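UDP-glucose 4-epimerase (Brucella abortus, PDB 4TWR) probably catalyses the NAD-dependent interconversion of UDP-glucose and UDP-galactose by inverting the configuration at C4 of the sugar. Local coordinates at residues A87-S92 with P196-I201; R118-I123 with Y169-V174. All coordinates share one frame; numbering follows the deposited sequence. Where two conformers were deposited one is given.

Interaction 1 (A87-S92 with P196-I201); sequences AYVGES and PETHLI. With ZN (zinc ion), chain C.
T198 meets V89 through a single, nearly straight hydrogen bond: V89 N donates to T198 OG1 at 3.2 Å with an N-H...O angle of 176°. The hydroxyl reaches that amide because OG1 sits between the backbone N and the carbonyl carbon of T198 (chi1 63°). The same torsion sends CG2 the other way, where it rests 3.8 Å from Y88 CD1, at the edge of the ring and near its plane. P196 O comes to the same edge, 3.2 Å from Y88 CE1, whereas P196 CD, 3.5 Å from Y88 CE1, approaches from above the ring plane, the two side chains crossing at about a right angle. A cis peptide bond precedes P196. V89 slides past T198 with CG2 alongside OG1, and the methyl reaches H199 CD2 obliquely at 4.3 Å.

One shell further out, T198 lies between two zinc ligands in sequence. E197 OE2 and H199 ND1 each bind the zinc ion at 2.0 Å, with E192 and H194 as the other protein ligands. E197 OE2 does double duty, since its anti lone pair also accepts H199 N at 3.1 Å, fixing the carboxylate against the backbone. H199 in turn occupies the N-cap position of helix 200-208, and its side chain touches NAD. T198 OG1 lies over the centre of its imidazole.

The two zinc bonds and the E197-H199 hydrogen bond probably restrain the turn, in which two glutamates probably offset the zinc charge, while the T198 hydroxyl ties the turn to the loop after strand 79-82.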
loop_
_atom_site.group_PDB
_atom_site.type_symbol
_atom_site.label_atom_id
_atom_site.label_comp_id
_atom_site.label_asym_id
_atom_site.label_seq_id
_atom_site.Cartn_x
_atom_site.Cartn_y
_atom_site.Cartn_z
ATOM N N ALA A 87 -8.951 3.825 -1.437
ATOM C CA ALA A 87 -8.631 5.163 -0.965
ATOM C C ALA A 87 -8.219 6.031 -2.115
ATOM O O ALA A 87 -7.408 5.629 -2.957
ATOM C CB ALA A 87 -7.526 5.121 0.083
ATOM N N TYR A 88 -8.789 7.226 -2.160
ATOM C CA TYR A 88 -8.345 8.202 -3.114
ATOM C C TYR A 88 -7.713 9.332 -2.322
ATOM O O TYR A 88 -8.142 9.640 -1.204
ATOM C CB TYR A 88 -9.499 8.680 -3.996
ATOM C CG TYR A 88 -10.164 7.549 -4.763
ATOM C CD1 TYR A 88 -9.605 7.057 -5.941
ATOM C CD2 TYR A 88 -11.350 6.973 -4.308
ATOM C CE1 TYR A 88 -10.202 6.019 -6.643
ATOM C CE2 TYR A 88 -11.956 5.938 -5.001
ATOM C CZ TYR A 88 -11.382 5.464 -6.167
ATOM O OH TYR A 88 -11.988 4.441 -6.863
ATOM N N VAL A 89 -6.653 9.900 -2.890
ATOM C CA VAL A 89 -5.894 10.974 -2.259
ATOM C C VAL A 89 -6.751 12.220 -2.097
ATOM O O VAL A 89 -7.204 12.784 -3.080
ATOM C CB VAL A 89 -4.641 11.310 -3.081
ATOM C CG1 VAL A 89 -3.958 12.554 -2.526
ATOM C CG2 VAL A 89 -3.694 10.091 -3.116
ATOM N N GLY A 90 -7.010 12.611 -0.849
ATOM C CA GLY A 90 -7.781 13.813 -0.563
ATOM C C GLY A 90 -9.257 13.603 -0.258
ATOM O O GLY A 90 -9.904 14.478 0.312
ATOM N N GLU A 91 -9.788 12.440 -0.620
ATOM C CA GLU A 91 -11.218 12.163 -0.521
ATOM C C GLU A 91 -11.752 11.977 0.914
ATOM O O GLU A 91 -12.943 12.172 1.160
ATOM C CB GLU A 91 -11.550 10.900 -1.339
ATOM C CG GLU A 91 -13.021 10.471 -1.310
ATOM C CD GLU A 91 -13.266 9.019 -1.723
ATOM O OE1 GLU A 91 -12.448 8.126 -1.405
ATOM O OE2 GLU A 91 -14.307 8.760 -2.360
ATOM N N SER A 92 -10.897 11.571 1.853
ATOM C CA SER A 92 -11.394 11.186 3.179
ATOM C C SER A 92 -11.918 12.385 3.991
ATOM O O SER A 92 -12.782 12.228 4.858
ATOM C CB SER A 92 -10.305 10.445 3.981
ATOM O OG SER A 92 -9.256 11.323 4.364
ATOM N N PRO A 196 -10.899 6.982 -10.331
ATOM C CA PRO A 196 -9.818 7.866 -10.754
ATOM C C PRO A 196 -8.458 7.471 -10.211
ATOM O O PRO A 196 -8.348 6.893 -9.124
ATOM C CB PRO A 196 -10.240 9.217 -10.179
ATOM C CG PRO A 196 -10.948 8.851 -8.949
ATOM C CD PRO A 196 -11.750 7.633 -9.318
ATOM N N GLU A 197 -7.435 7.772 -10.995
ATOM C CA GLU A 197 -6.058 7.546 -10.594
ATOM C C GLU A 197 -5.552 8.767 -9.852
ATOM O O GLU A 197 -5.412 9.843 -10.435
ATOM C CB GLU A 197 -5.185 7.257 -11.813
ATOM C CG GLU A 197 -3.733 7.073 -11.480
ATOM C CD GLU A 197 -3.518 5.905 -10.519
ATOM O OE1 GLU A 197 -3.533 4.745 -10.983
ATOM O OE2 GLU A 197 -3.355 6.157 -9.307
ATOM N N THR A 198 -5.276 8.609 -8.564
ATOM C CA THR A 198 -4.936 9.765 -7.745
ATOM C C THR A 198 -3.490 9.748 -7.255
ATOM O O THR A 198 -3.047 10.682 -6.595
ATOM C CB THR A 198 -5.884 9.867 -6.533
ATOM O OG1 THR A 198 -5.714 8.725 -5.693
ATOM C CG2 THR A 198 -7.332 9.913 -7.002
ATOM N N HIS A 199 -2.751 8.690 -7.581
ATOM C CA HIS A 199 -1.363 8.578 -7.131
ATOM C C HIS A 199 -0.424 9.302 -8.075
ATOM O O HIS A 199 -0.642 9.336 -9.282
ATOM C CB HIS A 199 -0.971 7.115 -6.976
ATOM C CG HIS A 199 -1.834 6.398 -5.989
ATOM N ND1 HIS A 199 -2.830 5.530 -6.368
ATOM C CD2 HIS A 199 -1.911 6.494 -4.640
ATOM C CE1 HIS A 199 -3.458 5.084 -5.292
ATOM N NE2 HIS A 199 -2.923 5.662 -4.231
ATOM N N LEU A 200 0.619 9.877 -7.496
ATOM C CA LEU A 200 1.414 10.896 -8.172
ATOM C C LEU A 200 2.127 10.389 -9.409
ATOM O O LEU A 200 2.017 10.987 -10.480
ATOM C CB LEU A 200 2.436 11.483 -7.210
ATOM C CG LEU A 200 3.241 12.593 -7.884
ATOM C CD1 LEU A 200 2.358 13.819 -8.090
ATOM C CD2 LEU A 200 4.469 12.936 -7.091
ATOM N N ILE A 201 2.872 9.299 -9.275
ATOM C CA ILE A 201 3.661 8.826 -10.401
ATOM C C ILE A 201 2.785 8.366 -11.576
ATOM O O ILE A 201 3.076 8.701 -12.734
ATOM C CB ILE A 201 4.626 7.714 -9.968
ATOM C CG1 ILE A 201 5.614 8.273 -8.946
ATOM C CG2 ILE A 201 5.344 7.146 -11.167
ATOM C CD1 ILE A 201 6.762 7.355 -8.637
HETATM ZN ZN ZN C . -3.275 4.621 -8.057
#

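Interaction 2 (R118-I123 with Y169-V174)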
loop_
_atom_site.group_PDB
_atom_site.type_symbol
_atom_site.label_atom_id
_atom_site.label_comp_id
_atom_site.label_asym_id
_atom_site.label_seq_id
_atom_site.Cartn_x
_atom_site.Cartn_y
_atom_site.Cartn_z
ATOM N N ARG A 118 -10.779 -19.260 14.330
ATOM C CA ARG A 118 -9.425 -19.575 14.796
ATOM C C ARG A 118 -8.417 -19.421 13.660
ATOM O O ARG A 118 -7.396 -20.109 13.612
ATOM C CB ARG A 118 -9.370 -20.986 15.399
ATOM C CG ARG A 118 -10.159 -21.094 16.705
ATOM C CD ARG A 118 -10.277 -22.525 17.267
ATOM N NE ARG A 118 -11.436 -23.264 16.751
ATOM C CZ ARG A 118 -12.714 -22.913 16.919
ATOM N NH1 ARG A 118 -13.670 -23.674 16.406
ATOM N NH2 ARG A 118 -13.052 -21.808 17.580
ATOM N N THR A 119 -8.717 -18.507 12.744
ATOM C CA THR A 119 -7.787 -18.109 11.697
ATOM C C THR A 119 -6.856 -17.064 12.284
ATOM O O THR A 119 -7.263 -15.949 12.569
ATOM C CB THR A 119 -8.523 -17.538 10.475
ATOM O OG1 THR A 119 -9.290 -18.582 9.855
ATOM C CG2 THR A 119 -7.523 -16.966 9.475
ATOM N N GLN A 120 -5.586 -17.407 12.421
ATOM C CA GLN A 120 -4.760 -16.760 13.425
ATOM C C GLN A 120 -3.865 -15.587 13.013
ATOM O O GLN A 120 -3.725 -14.628 13.771
ATOM C CB GLN A 120 -3.878 -17.827 14.064
ATOM C CG GLN A 120 -3.007 -17.291 15.141
ATOM C CD GLN A 120 -3.782 -16.831 16.344
ATOM O OE1 GLN A 120 -4.202 -15.681 16.413
ATOM N NE2 GLN A 120 -3.967 -17.725 17.310
ATOM N N ASN A 121 -3.235 -15.671 11.847
ATOM C CA ASN A 121 -2.165 -14.731 11.489
ATOM C C ASN A 121 -2.573 -13.601 10.530
ATOM O O ASN A 121 -2.775 -13.841 9.348
ATOM C CB ASN A 121 -1.008 -15.505 10.862
ATOM C CG ASN A 121 -0.363 -16.468 11.842
ATOM O OD1 ASN A 121 -0.148 -16.118 12.993
ATOM N ND2 ASN A 121 -0.067 -17.684 11.394
ATOM N N VAL A 122 -2.640 -12.367 11.020
ATOM C CA VAL A 122 -3.124 -11.266 10.174
ATOM C C VAL A 122 -2.033 -10.271 9.809
ATOM O O VAL A 122 -1.384 -9.695 10.681
ATOM C CB VAL A 122 -4.276 -10.511 10.854
ATOM C CG1 VAL A 122 -4.726 -9.317 9.975
ATOM C CG2 VAL A 122 -5.420 -11.464 11.090
ATOM N N ILE A 123 -1.816 -10.090 8.509
ATOM C CA ILE A 123 -0.871 -9.085 8.027
ATOM C C ILE A 123 -1.686 -7.899 7.543
ATOM O O ILE A 123 -2.438 -8.027 6.587
ATOM C CB ILE A 123 0.023 -9.616 6.887
ATOM C CG1 ILE A 123 0.628 -10.971 7.265
ATOM C CG2 ILE A 123 1.100 -8.587 6.508
ATOM C CD1 ILE A 123 1.370 -10.960 8.557
ATOM N N TYR A 169 -8.170 -11.968 22.181
ATOM C CA TYR A 169 -8.423 -13.207 21.458
ATOM C C TYR A 169 -7.168 -13.940 21.000
ATOM O O TYR A 169 -7.272 -14.974 20.344
ATOM C CB TYR A 169 -9.293 -12.931 20.235
ATOM C CG TYR A 169 -10.500 -12.042 20.525
ATOM C CD1 TYR A 169 -11.496 -12.446 21.416
ATOM C CD2 TYR A 169 -10.647 -10.824 19.891
ATOM C CE1 TYR A 169 -12.614 -11.623 21.682
ATOM C CE2 TYR A 169 -11.747 -10.005 20.138
ATOM C CZ TYR A 169 -12.726 -10.415 21.034
ATOM O OH TYR A 169 -13.817 -9.597 21.283
ATOM N N GLY A 170 -5.993 -13.415 21.321
ATOM C CA GLY A 170 -4.754 -14.086 20.945
ATOM C C GLY A 170 -4.419 -13.941 19.468
ATOM O O GLY A 170 -3.576 -14.666 18.925
ATOM N N LEU A 171 -5.090 -13.008 18.807
ATOM C CA LEU A 171 -4.771 -12.676 17.433
ATOM C C LEU A 171 -3.291 -12.309 17.309
ATOM O O LEU A 171 -2.771 -11.562 18.135
ATOM C CB LEU A 171 -5.651 -11.518 16.954
ATOM C CG LEU A 171 -5.221 -10.888 15.628
ATOM C CD1 LEU A 171 -5.356 -11.903 14.515
ATOM C CD2 LEU A 171 -6.020 -9.621 15.320
ATOM N N ARG A 172 -2.615 -12.854 16.303
ATOM C CA ARG A 172 -1.228 -12.480 16.015
ATOM C C ARG A 172 -1.167 -11.658 14.733
ATOM O O ARG A 172 -1.871 -11.957 13.767
ATOM C CB ARG A 172 -0.347 -13.724 15.905
ATOM C CG ARG A 172 -0.342 -14.541 17.191
ATOM C CD ARG A 172 0.768 -15.563 17.233
ATOM N NE ARG A 172 0.638 -16.592 16.207
ATOM C CZ ARG A 172 -0.089 -17.696 16.346
ATOM N NH1 ARG A 172 -0.784 -17.906 17.461
ATOM N NH2 ARG A 172 -0.144 -18.586 15.360
ATOM N N TYR A 173 -0.346 -10.613 14.717
ATOM C CA TYR A 173 -0.398 -9.703 13.585
ATOM C C TYR A 173 0.906 -8.982 13.309
ATOM O O TYR A 173 1.773 -8.883 14.165
ATOM C CB TYR A 173 -1.507 -8.664 13.794
ATOM C CG TYR A 173 -1.202 -7.638 14.867
ATOM C CD1 TYR A 173 -1.541 -7.867 16.196
ATOM C CD2 TYR A 173 -0.583 -6.428 14.547
ATOM C CE1 TYR A 173 -1.261 -6.931 17.178
ATOM C CE2 TYR A 173 -0.295 -5.490 15.519
ATOM C CZ TYR A 173 -0.640 -5.744 16.832
ATOM O OH TYR A 173 -0.360 -4.811 17.801
ATOM N N VAL A 174 1.008 -8.469 12.090
ATOM C CA VAL A 174 2.066 -7.560 11.702
ATOM C C VAL A 174 1.387 -6.434 10.959
ATOM O O VAL A 174 0.695 -6.689 9.979
ATOM C CB VAL A 174 3.110 -8.205 10.788
ATOM C CG1 VAL A 174 4.074 -7.149 10.253
ATOM C CG2 VAL A 174 3.869 -9.338 11.514
#
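R172 meets Q120 and N121 at its CB and again at its guanidinium end. Its CB starts 3.8 Å from N121 OD1, and the side chains of R172 and N121 run side by side in the same direction. With chi1 -60°, CG stands anti to the carbonyl carbon, and the later bend at chi3 folds the guanidinium back over Q120. R172 NE comes 3.3 Å from N121 OD1, a weak hydrogen bond with an N-H...O angle of only 122°; the amide of N121 is turned steeply to the guanidinium, and its ND2 is held by V78 O. Beyond NE, the flat group lies across Q120 CG, which sits over one face, offset toward the rim, and 3.1 Å from R172 NH2. At the tip, R172 NH1 is 3.2 Å from Q120 NE2, donor beside donor. Q120 OE1 is 2.8 Å from G170 O, acceptor beside acceptor. Two such like-to-like approaches make the modelled orientation of the Q120 amide doubtful.

Beneath these side chains the backbones pair in parallel, N121 with R172, V122 with Y173 and I123 with V174. Q120 O accepts R172 N, R172 O accepts V122 N at 2.9 Å, and V122 O accepts V174 N at 3.0 Å. L171 CD1 packs tightly on V122 CG2 at 3.5 Å, on the side where helix 150-169 covers L171 and Y173. I123 CD1 rests on V174 CB, on the side facing helix 236-251.

Parallel neighbours 121-125 and 172-177, joined through helix 150-169 in a beta-alpha-beta crossover, belong to the central seven-stranded parallel sheet of the NAD-binding Rossmann fold.

How the interactions relate
Interactions 1 and 2 lie on opposite sides of the centre of the chain, 30 Å apart between centres and about 16 Å between nearest atoms, so they do not touch. Their common reference is the cofactor: the H199 side chain is about 4 Å from NAD, that of I123 about 10 Å. The sheet supplies a structural path, because I123 bonds through its backbone to V80 and H82 of strand 79-82, and the loop following that strand carries segment 87-92. Interaction 2 therefore belongs to the framework of the Rossmann sheet, whereas the zinc-bound turn of interaction 1 borders the dinucleotide itself.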